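Local coordinates for 2L protein (Yaba-like disease virus, PDB 3IT8) that probably acts as a secreted, MHC class I-like viral decoy that captures the host cytokine tumour necrosis factor and blocks its signalling, at residues F207-E220 / M275-T287. Numbering follows the deposited sequence.
Sequences FYPPDVITKWIESE and MSSQPVCVVFHDT
Strands 213-218 and 279-284 pair antiparallel: Ile-213 with Phe-284, Lys-215 with Val-282 and Ile-217 with Val-280 are hydrogen-bonded pairs, each tied by two backbone bonds, while Thr-214 with Val-283 and Trp-216 with Cys-281 are non-hydrogen-bonded pairs. On the face bearing Trp-216, the CB of Cys-281 stands over the indole, 4.0 Å from the centroid of its six-membered ring, and SG lies above the same ring in a sulfur-aromatic contact at 4.4 Å. With SG anti to the backbone N (chi1 -174°), Cys-281 reaches Cys-202 of strand 198-207 for the disulfide. Pro-279 CB meets the indole edge at CE3 (3.7 Å), and Trp-216 NE1 hydrogen-bonds Asp-267. On the other face, the extended Lys-215 chain passes Phe-284, its CD 3.4 Å from CE1, and ends in a salt bridge with Glu-236; Ile-217 CD1 touches Val-282 CG2. Near Phe-284, Phe-207 CB sits over one face of the His-285 ring, whose ND1 makes a weak bond to Asp-211 O (3.3 Å). A water accepts from Asp-286 N and lies 2.7 Å from Asp-211 O, to which it can donate. Asp-211 OD2 and Asp-286 OD1 are 4.0 Å apart, their carboxylate planes nearly perpendicular; both residues hydrogen-bond the N of Ile-1, and Asp-211 OD2 also the OG1 of Thr-100. At the far end, Ser-219 OG hydrogen-bonds Ser-277 O (2.8 Å). The disulfide beside a buried tryptophan is the hallmark core of an immunoglobulin domain; at its edge, the amino terminus probably eases repulsion between the two aspartates and ties this domain to the MHC-like one.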
ATOM      1  N   PHE D 207     -44.034  -5.673  -3.821  1.00 34.77           N
ATOM      2  CA  PHE D 207     -42.609  -5.642  -4.195  1.00 29.08           C
ATOM      3  C   PHE D 207     -42.227  -7.059  -4.636  1.00 35.67           C
ATOM      4  O   PHE D 207     -42.754  -8.018  -4.065  1.00 33.22           O
ATOM      5  CB  PHE D 207     -41.785  -5.228  -2.983  1.00 51.22           C
ATOM      6  CG  PHE D 207     -42.158  -5.955  -1.731  1.00 45.82           C
ATOM      7  CD1 PHE D 207     -41.616  -7.207  -1.449  1.00 45.82           C
ATOM      8  CD2 PHE D 207     -43.024  -5.369  -0.806  1.00 45.82           C
ATOM      9  CE1 PHE D 207     -41.920  -7.870  -0.252  1.00 45.82           C
ATOM     10  CE2 PHE D 207     -43.339  -6.018   0.397  1.00 45.82           C
ATOM     11  CZ  PHE D 207     -42.784  -7.271   0.676  1.00 45.82           C
ATOM     12  N   TYR D 208     -41.346  -7.230  -5.629  1.00 90.46           N
ATOM     13  CA  TYR D 208     -41.088  -8.606  -5.987  1.00 90.24           C
ATOM     14  C   TYR D 208     -40.173  -9.406  -5.119  1.00 91.33           C
ATOM     15  O   TYR D 208     -40.661 -10.160  -4.295  1.00 97.26           O
ATOM     16  CB  TYR D 208     -40.619  -8.855  -7.416  1.00157.45           C
ATOM     17  CG  TYR D 208     -40.202 -10.326  -7.492  1.00 44.59           C
ATOM     18  CD1 TYR D 208     -41.027 -11.332  -6.938  1.00 44.59           C
ATOM     19  CD2 TYR D 208     -38.931 -10.704  -7.952  1.00 44.59           C
ATOM     20  CE1 TYR D 208     -40.592 -12.664  -6.824  1.00 44.59           C
ATOM     21  CE2 TYR D 208     -38.490 -12.047  -7.845  1.00 44.59           C
ATOM     22  CZ  TYR D 208     -39.328 -13.013  -7.278  1.00 44.59           C
ATOM     23  OH  TYR D 208     -38.900 -14.318  -7.172  1.00 44.59           O
ATOM     24  N   PRO D 209     -38.844  -9.301  -5.305  1.00 62.09           N
ATOM     25  CA  PRO D 209     -38.054 -10.159  -4.398  1.00 57.68           C
ATOM     26  C   PRO D 209     -38.705 -10.005  -3.025  1.00 65.08           C
ATOM     27  O   PRO D 209     -38.727  -8.924  -2.447  1.00 62.25           O
ATOM     28  CB  PRO D 209     -36.639  -9.622  -4.540  1.00 30.55           C
ATOM     29  CG  PRO D 209     -36.850  -8.179  -4.905  1.00 31.31           C
ATOM     30  CD  PRO D 209     -38.065  -8.164  -5.820  1.00 31.31           C
ATOM     31  N   PRO D 210     -39.316 -11.093  -2.524  1.00 46.05           N
ATOM     32  CA  PRO D 210     -40.032 -11.166  -1.242  1.00 39.76           C
ATOM     33  C   PRO D 210     -39.319 -10.797   0.036  1.00 42.36           C
ATOM     34  O   PRO D 210     -39.969 -10.569   1.060  1.00 47.12           O
ATOM     35  CB  PRO D 210     -40.581 -12.592  -1.227  1.00 35.52           C
ATOM     36  CG  PRO D 210     -39.588 -13.342  -2.043  1.00 35.52           C
ATOM     37  CD  PRO D 210     -39.234 -12.419  -3.166  1.00 35.52           C
ATOM     38  N   ASP D 211     -37.994 -10.734  -0.011  1.00 41.00           N
ATOM     39  CA  ASP D 211     -37.222 -10.357   1.164  1.00 40.85           C
ATOM     40  C   ASP D 211     -37.264  -8.846   1.362  1.00 44.39           C
ATOM     41  O   ASP D 211     -36.918  -8.065   0.467  1.00 40.89           O
ATOM     42  CB  ASP D 211     -35.763 -10.839   1.047  1.00 70.49           C
ATOM     43  CG  ASP D 211     -35.124 -10.511  -0.308  1.00 64.70           C
ATOM     44  OD1 ASP D 211     -35.667 -10.933  -1.355  1.00 64.70           O
ATOM     45  OD2 ASP D 211     -34.063  -9.844  -0.321  1.00 64.70           O
ATOM     46  N   VAL D 212     -37.712  -8.435   2.540  1.00 41.92           N
ATOM     47  CA  VAL D 212     -37.791  -7.024   2.873  1.00 44.24           C
ATOM     48  C   VAL D 212     -37.455  -6.899   4.328  1.00 51.58           C
ATOM     49  O   VAL D 212     -37.826  -7.745   5.134  1.00 43.32           O
ATOM     50  CB  VAL D 212     -39.204  -6.443   2.646  1.00 61.17           C
ATOM     51  CG1 VAL D 212     -39.376  -5.167   3.435  1.00 39.56           C
ATOM     52  CG2 VAL D 212     -39.393  -6.131   1.188  1.00 39.56           C
ATOM     53  N   ILE D 213     -36.719  -5.853   4.658  1.00 53.17           N
ATOM     54  CA  ILE D 213     -36.371  -5.614   6.037  1.00 47.22           C
ATOM     55  C   ILE D 213     -36.663  -4.171   6.338  1.00 53.98           C
ATOM     56  O   ILE D 213     -36.490  -3.288   5.498  1.00 54.75           O
ATOM     57  CB  ILE D 213     -34.906  -5.944   6.334  1.00 74.08           C
ATOM     58  CG1 ILE D 213     -34.693  -7.453   6.203  1.00 50.52           C
ATOM     59  CG2 ILE D 213     -34.557  -5.500   7.740  1.00 50.52           C
ATOM     60  CD1 ILE D 213     -33.285  -7.909   6.453  1.00 50.52           C
ATOM     61  N   THR D 214     -37.106  -3.947   7.560  1.00 36.67           N
ATOM     62  CA  THR D 214     -37.496  -2.637   7.994  1.00 44.95           C
ATOM     63  C   THR D 214     -36.781  -2.235   9.277  1.00 53.93           C
ATOM     64  O   THR D 214     -36.632  -3.046  10.206  1.00 53.17           O
ATOM     65  CB  THR D 214     -39.018  -2.636   8.201  1.00 57.60           C
ATOM     66  OG1 THR D 214     -39.559  -1.424   7.704  1.00 45.28           O
ATOM     67  CG2 THR D 214     -39.374  -2.770   9.664  1.00 45.28           C
ATOM     68  N   LYS D 215     -36.333  -0.981   9.314  1.00 46.27           N
ATOM     69  CA  LYS D 215     -35.658  -0.424  10.490  1.00 49.47           C
ATOM     70  C   LYS D 215     -36.341   0.853  10.952  1.00 52.17           C
ATOM     71  O   LYS D 215     -36.605   1.754  10.157  1.00 52.48           O
ATOM     72  CB  LYS D 215     -34.184  -0.108  10.193  1.00 57.52           C
ATOM     73  CG  LYS D 215     -33.303  -1.316  10.061  1.00 48.53           C
ATOM     74  CD  LYS D 215     -31.839  -0.953  10.011  1.00 48.53           C
ATOM     75  CE  LYS D 215     -30.997  -2.219  10.084  1.00 48.53           C
ATOM     76  NZ  LYS D 215     -29.557  -1.947  10.375  1.00 48.53           N
ATOM     77  N   TRP D 216     -36.635   0.915  12.243  1.00 49.52           N
ATOM     78  CA  TRP D 216     -37.249   2.102  12.828  1.00 49.58           C
ATOM     79  C   TRP D 216     -36.176   2.908  13.551  1.00 51.53           C
ATOM     80  O   TRP D 216     -35.574   2.437  14.519  1.00 51.72           O
ATOM     81  CB  TRP D 216     -38.368   1.722  13.801  1.00 78.20           C
ATOM     82  CG  TRP D 216     -39.548   1.150  13.110  1.00 58.12           C
ATOM     83  CD1 TRP D 216     -39.773  -0.160  12.835  1.00 58.12           C
ATOM     84  CD2 TRP D 216     -40.645   1.878  12.539  1.00 58.12           C
ATOM     85  NE1 TRP D 216     -40.943  -0.303  12.128  1.00 58.12           N
ATOM     86  CE2 TRP D 216     -41.500   0.934  11.932  1.00 58.12           C
ATOM     87  CE3 TRP D 216     -40.987   3.234  12.481  1.00 58.12           C
ATOM     88  CZ2 TRP D 216     -42.683   1.303  11.273  1.00 58.12           C
ATOM     89  CZ3 TRP D 216     -42.163   3.601  11.823  1.00 58.12           C
ATOM     90  CH2 TRP D 216     -42.996   2.637  11.229  1.00 58.12           C
ATOM     91  N   ILE D 217     -35.942   4.124  13.066  1.00 58.29           N
ATOM     92  CA  ILE D 217     -34.925   4.997  13.640  1.00 59.66           C
ATOM     93  C   ILE D 217     -35.482   6.367  14.011  1.00 61.48           C
ATOM     94  O   ILE D 217     -36.205   6.982  13.226  1.00 58.28           O
ATOM     95  CB  ILE D 217     -33.781   5.188  12.643  1.00 58.26           C
ATOM     96  CG1 ILE D 217     -33.221   3.823  12.231  1.00 35.94           C
ATOM     97  CG2 ILE D 217     -32.710   6.035  13.253  1.00 35.94           C
ATOM     98  CD1 ILE D 217     -32.200   3.891  11.136  1.00 35.94           C
ATOM     99  N   GLU D 218     -35.151   6.846  15.206  1.00 57.54           N
ATOM    100  CA  GLU D 218     -35.629   8.153  15.634  1.00 60.19           C
ATOM    101  C   GLU D 218     -35.131   9.193  14.633  1.00 60.37           C
ATOM    102  O   GLU D 218     -33.952   9.198  14.276  1.00 59.22           O
ATOM    103  CB  GLU D 218     -35.138   8.446  17.049  1.00119.30           C
ATOM    104  CG  GLU D 218     -35.948   7.705  18.097  1.00 97.94           C
ATOM    105  CD  GLU D 218     -35.335   7.769  19.479  1.00 97.94           C
ATOM    106  OE1 GLU D 218     -34.967   8.878  19.923  1.00 97.94           O
ATOM    107  OE2 GLU D 218     -35.230   6.705  20.129  1.00 97.94           O
ATOM    108  N   SER D 219     -36.032  10.059  14.171  1.00 67.87           N
ATOM    109  CA  SER D 219     -35.693  11.079  13.175  1.00 68.41           C
ATOM    110  C   SER D 219     -34.542  12.026  13.523  1.00 67.68           C
ATOM    111  O   SER D 219     -33.913  12.596  12.625  1.00 68.62           O
ATOM    112  CB  SER D 219     -36.932  11.902  12.833  1.00 73.21           C
ATOM    113  OG  SER D 219     -37.444  12.528  13.989  1.00 62.29           O
ATOM    114  N   GLU D 220     -34.271  12.207  14.813  1.00 58.11           N
ATOM    115  CA  GLU D 220     -33.184  13.086  15.230  1.00 56.66           C
ATOM    116  C   GLU D 220     -31.872  12.656  14.569  1.00 61.27           C
ATOM    117  O   GLU D 220     -31.068  13.486  14.145  1.00 62.34           O
ATOM    118  CB  GLU D 220     -33.021  13.051  16.748  1.00105.94           C
ATOM    119  CG  GLU D 220     -32.745  11.668  17.296  1.00105.94           C
ATOM    120  CD  GLU D 220     -32.263  11.688  18.733  1.00105.94           C
ATOM    121  OE1 GLU D 220     -31.184  12.270  18.980  1.00105.94           O
ATOM    122  OE2 GLU D 220     -32.957  11.122  19.611  1.00105.94           O
ATOM    123  N   MET D 275     -38.933   6.984  23.779  1.00171.31           N
ATOM    124  CA  MET D 275     -38.156   7.685  22.761  1.00171.31           C
ATOM    125  C   MET D 275     -38.139   9.196  22.940  1.00171.31           C
ATOM    126  O   MET D 275     -38.437   9.709  24.019  1.00171.31           O
ATOM    127  CB  MET D 275     -38.692   7.343  21.373  1.00168.32           C
ATOM    128  CG  MET D 275     -40.186   7.538  21.225  1.00168.32           C
ATOM    129  SD  MET D 275     -40.747   7.096  19.581  1.00168.32           S
ATOM    130  CE  MET D 275     -40.794   5.306  19.701  1.00168.32           C
ATOM    131  N   SER D 276     -37.788   9.906  21.870  1.00133.07           N
ATOM    132  CA  SER D 276     -37.722  11.361  21.910  1.00134.72           C
ATOM    133  C   SER D 276     -37.543  11.991  20.530  1.00130.67           C
ATOM    134  O   SER D 276     -36.916  13.045  20.410  1.00130.55           O
ATOM    135  CB  SER D 276     -36.566  11.804  22.812  1.00 98.32           C
ATOM    136  OG  SER D 276     -35.320  11.361  22.295  1.00 95.03           O
ATOM    137  N   SER D 277     -38.088  11.356  19.494  1.00145.41           N
ATOM    138  CA  SER D 277     -37.966  11.885  18.133  1.00144.08           C
ATOM    139  C   SER D 277     -38.991  11.305  17.173  1.00142.46           C
ATOM    140  O   SER D 277     -39.129  11.775  16.045  1.00131.16           O
ATOM    141  CB  SER D 277     -36.569  11.607  17.567  1.00 79.42           C
ATOM    142  OG  SER D 277     -35.567  12.299  18.283  1.00 79.42           O
ATOM    143  N   GLN D 278     -39.712  10.289  17.619  1.00 80.19           N
ATOM    144  CA  GLN D 278     -40.696   9.632  16.768  1.00 80.19           C
ATOM    145  C   GLN D 278     -39.941   8.961  15.635  1.00 80.19           C
ATOM    146  O   GLN D 278     -39.380   9.630  14.767  1.00 80.19           O
ATOM    147  CB  GLN D 278     -41.696  10.622  16.184  1.00184.40           C
ATOM    148  CG  GLN D 278     -42.745   9.934  15.337  1.00113.39           C
ATOM    149  CD  GLN D 278     -43.696  10.899  14.677  1.00113.39           C
ATOM    150  OE1 GLN D 278     -43.314  11.650  13.777  1.00113.39           O
ATOM    151  NE2 GLN D 278     -44.946  10.889  15.122  1.00113.39           N
ATOM    152  N   PRO D 279     -39.934   7.622  15.620  1.00 65.84           N
ATOM    153  CA  PRO D 279     -39.223   6.903  14.571  1.00 65.83           C
ATOM    154  C   PRO D 279     -39.718   7.206  13.170  1.00 62.45           C
ATOM    155  O   PRO D 279     -40.848   7.664  12.964  1.00 62.33           O
ATOM    156  CB  PRO D 279     -39.442   5.445  14.953  1.00168.01           C
ATOM    157  CG  PRO D 279     -40.819   5.473  15.500  1.00138.57           C
ATOM    158  CD  PRO D 279     -40.780   6.696  16.391  1.00 69.05           C
ATOM    159  N   VAL D 280     -38.824   6.958  12.223  1.00 56.21           N
ATOM    160  CA  VAL D 280     -39.079   7.120  10.812  1.00 58.59           C
ATOM    161  C   VAL D 280     -38.854   5.697  10.276  1.00 56.59           C
ATOM    162  O   VAL D 280     -38.059   4.933  10.830  1.00 46.95           O
ATOM    163  CB  VAL D 280     -38.086   8.106  10.197  1.00 88.31           C
ATOM    164  CG1 VAL D 280     -36.671   7.600  10.358  1.00 60.39           C
ATOM    165  CG2 VAL D 280     -38.408   8.298   8.760  1.00 60.39           C
ATOM    166  N   CYS D 281     -39.559   5.317   9.225  1.00 64.37           N
ATOM    167  CA  CYS D 281     -39.408   3.970   8.707  1.00 60.25           C
ATOM    168  C   CYS D 281     -38.374   3.879   7.587  1.00 57.89           C
ATOM    169  O   CYS D 281     -38.481   4.579   6.577  1.00 58.63           O
ATOM    170  CB  CYS D 281     -40.764   3.453   8.205  1.00153.81           C
ATOM    171  SG  CYS D 281     -40.752   1.707   7.686  1.00100.92           S
ATOM    172  N   VAL D 282     -37.365   3.027   7.774  1.00 46.95           N
ATOM    173  CA  VAL D 282     -36.346   2.815   6.746  1.00 42.94           C
ATOM    174  C   VAL D 282     -36.591   1.436   6.141  1.00 53.34           C
ATOM    175  O   VAL D 282     -36.523   0.428   6.838  1.00 44.40           O
ATOM    176  CB  VAL D 282     -34.919   2.848   7.310  1.00 55.11           C
ATOM    177  CG1 VAL D 282     -33.930   2.847   6.162  1.00 36.89           C
ATOM    178  CG2 VAL D 282     -34.718   4.087   8.176  1.00 36.89           C
ATOM    179  N   VAL D 283     -36.875   1.405   4.843  1.00 41.14           N
ATOM    180  CA  VAL D 283     -37.166   0.168   4.123  1.00 32.88           C
ATOM    181  C   VAL D 283     -36.018  -0.339   3.269  1.00 40.80           C
ATOM    182  O   VAL D 283     -35.548   0.370   2.379  1.00 41.39           O
ATOM    183  CB  VAL D 283     -38.385   0.368   3.218  1.00 58.27           C
ATOM    184  CG1 VAL D 283     -38.551  -0.804   2.281  1.00 37.60           C
ATOM    185  CG2 VAL D 283     -39.620   0.556   4.076  1.00 37.60           C
ATOM    186  N   PHE D 284     -35.574  -1.568   3.540  1.00 40.52           N
ATOM    187  CA  PHE D 284     -34.486  -2.173   2.777  1.00 36.72           C
ATOM    188  C   PHE D 284     -35.034  -3.205   1.811  1.00 44.55           C
ATOM    189  O   PHE D 284     -35.636  -4.193   2.218  1.00 43.93           O
ATOM    190  CB  PHE D 284     -33.481  -2.830   3.707  1.00 64.92           C
ATOM    191  CG  PHE D 284     -32.786  -1.870   4.607  1.00 39.69           C
ATOM    192  CD1 PHE D 284     -33.332  -1.533   5.837  1.00 39.69           C
ATOM    193  CD2 PHE D 284     -31.569  -1.299   4.231  1.00 39.69           C
ATOM    194  CE1 PHE D 284     -32.675  -0.640   6.685  1.00 39.69           C
ATOM    195  CE2 PHE D 284     -30.898  -0.399   5.073  1.00 39.69           C
ATOM    196  CZ  PHE D 284     -31.453  -0.071   6.303  1.00 39.69           C
ATOM    197  N   HIS D 285     -34.826  -2.965   0.524  1.00 39.12           N
ATOM    198  CA  HIS D 285     -35.293  -3.872  -0.515  1.00 40.19           C
ATOM    199  C   HIS D 285     -34.377  -3.780  -1.742  1.00 44.50           C
ATOM    200  O   HIS D 285     -33.652  -2.802  -1.898  1.00 46.72           O
ATOM    201  CB  HIS D 285     -36.715  -3.508  -0.902  1.00 66.35           C
ATOM    202  CG  HIS D 285     -37.299  -4.405  -1.937  1.00 42.72           C
ATOM    203  ND1 HIS D 285     -37.805  -5.649  -1.641  1.00 42.72           N
ATOM    204  CD2 HIS D 285     -37.424  -4.256  -3.274  1.00 42.72           C
ATOM    205  CE1 HIS D 285     -38.217  -6.229  -2.752  1.00 42.72           C
ATOM    206  NE2 HIS D 285     -37.997  -5.406  -3.759  1.00 42.72           N
ATOM    207  N   ASP D 286     -34.404  -4.792  -2.605  1.00 50.04           N
ATOM    208  CA  ASP D 286     -33.553  -4.793  -3.795  1.00 51.95           C
ATOM    209  C   ASP D 286     -33.753  -3.540  -4.637  1.00 53.29           C
ATOM    210  O   ASP D 286     -32.788  -2.921  -5.084  1.00 56.85           O
ATOM    211  CB  ASP D 286     -33.801  -6.057  -4.618  1.00 99.53           C
ATOM    212  CG  ASP D 286     -32.982  -7.240  -4.123  1.00 70.49           C
ATOM    213  OD1 ASP D 286     -32.554  -7.210  -2.944  1.00 70.49           O
ATOM    214  OD2 ASP D 286     -32.772  -8.196  -4.912  1.00 70.49           O
ATOM    215  N   THR D 287     -35.004  -3.170  -4.866  1.00 68.43           N
ATOM    216  CA  THR D 287     -35.299  -1.947  -5.597  1.00 65.78           C
ATOM    217  C   THR D 287     -35.135  -0.933  -4.472  1.00 71.55           C
ATOM    218  O   THR D 287     -35.452  -1.252  -3.334  1.00 71.89           O
ATOM    219  CB  THR D 287     -36.747  -1.966  -6.127  1.00 46.08           C
ATOM    220  OG1 THR D 287     -37.675  -1.994  -5.037  1.00 31.89           O
ATOM    221  CG2 THR D 287     -36.968  -3.220  -6.982  1.00 31.89           C
TER
HETATM  222  O   HOH W   1     -35.096  -7.553  -1.460  1.00 56.76           O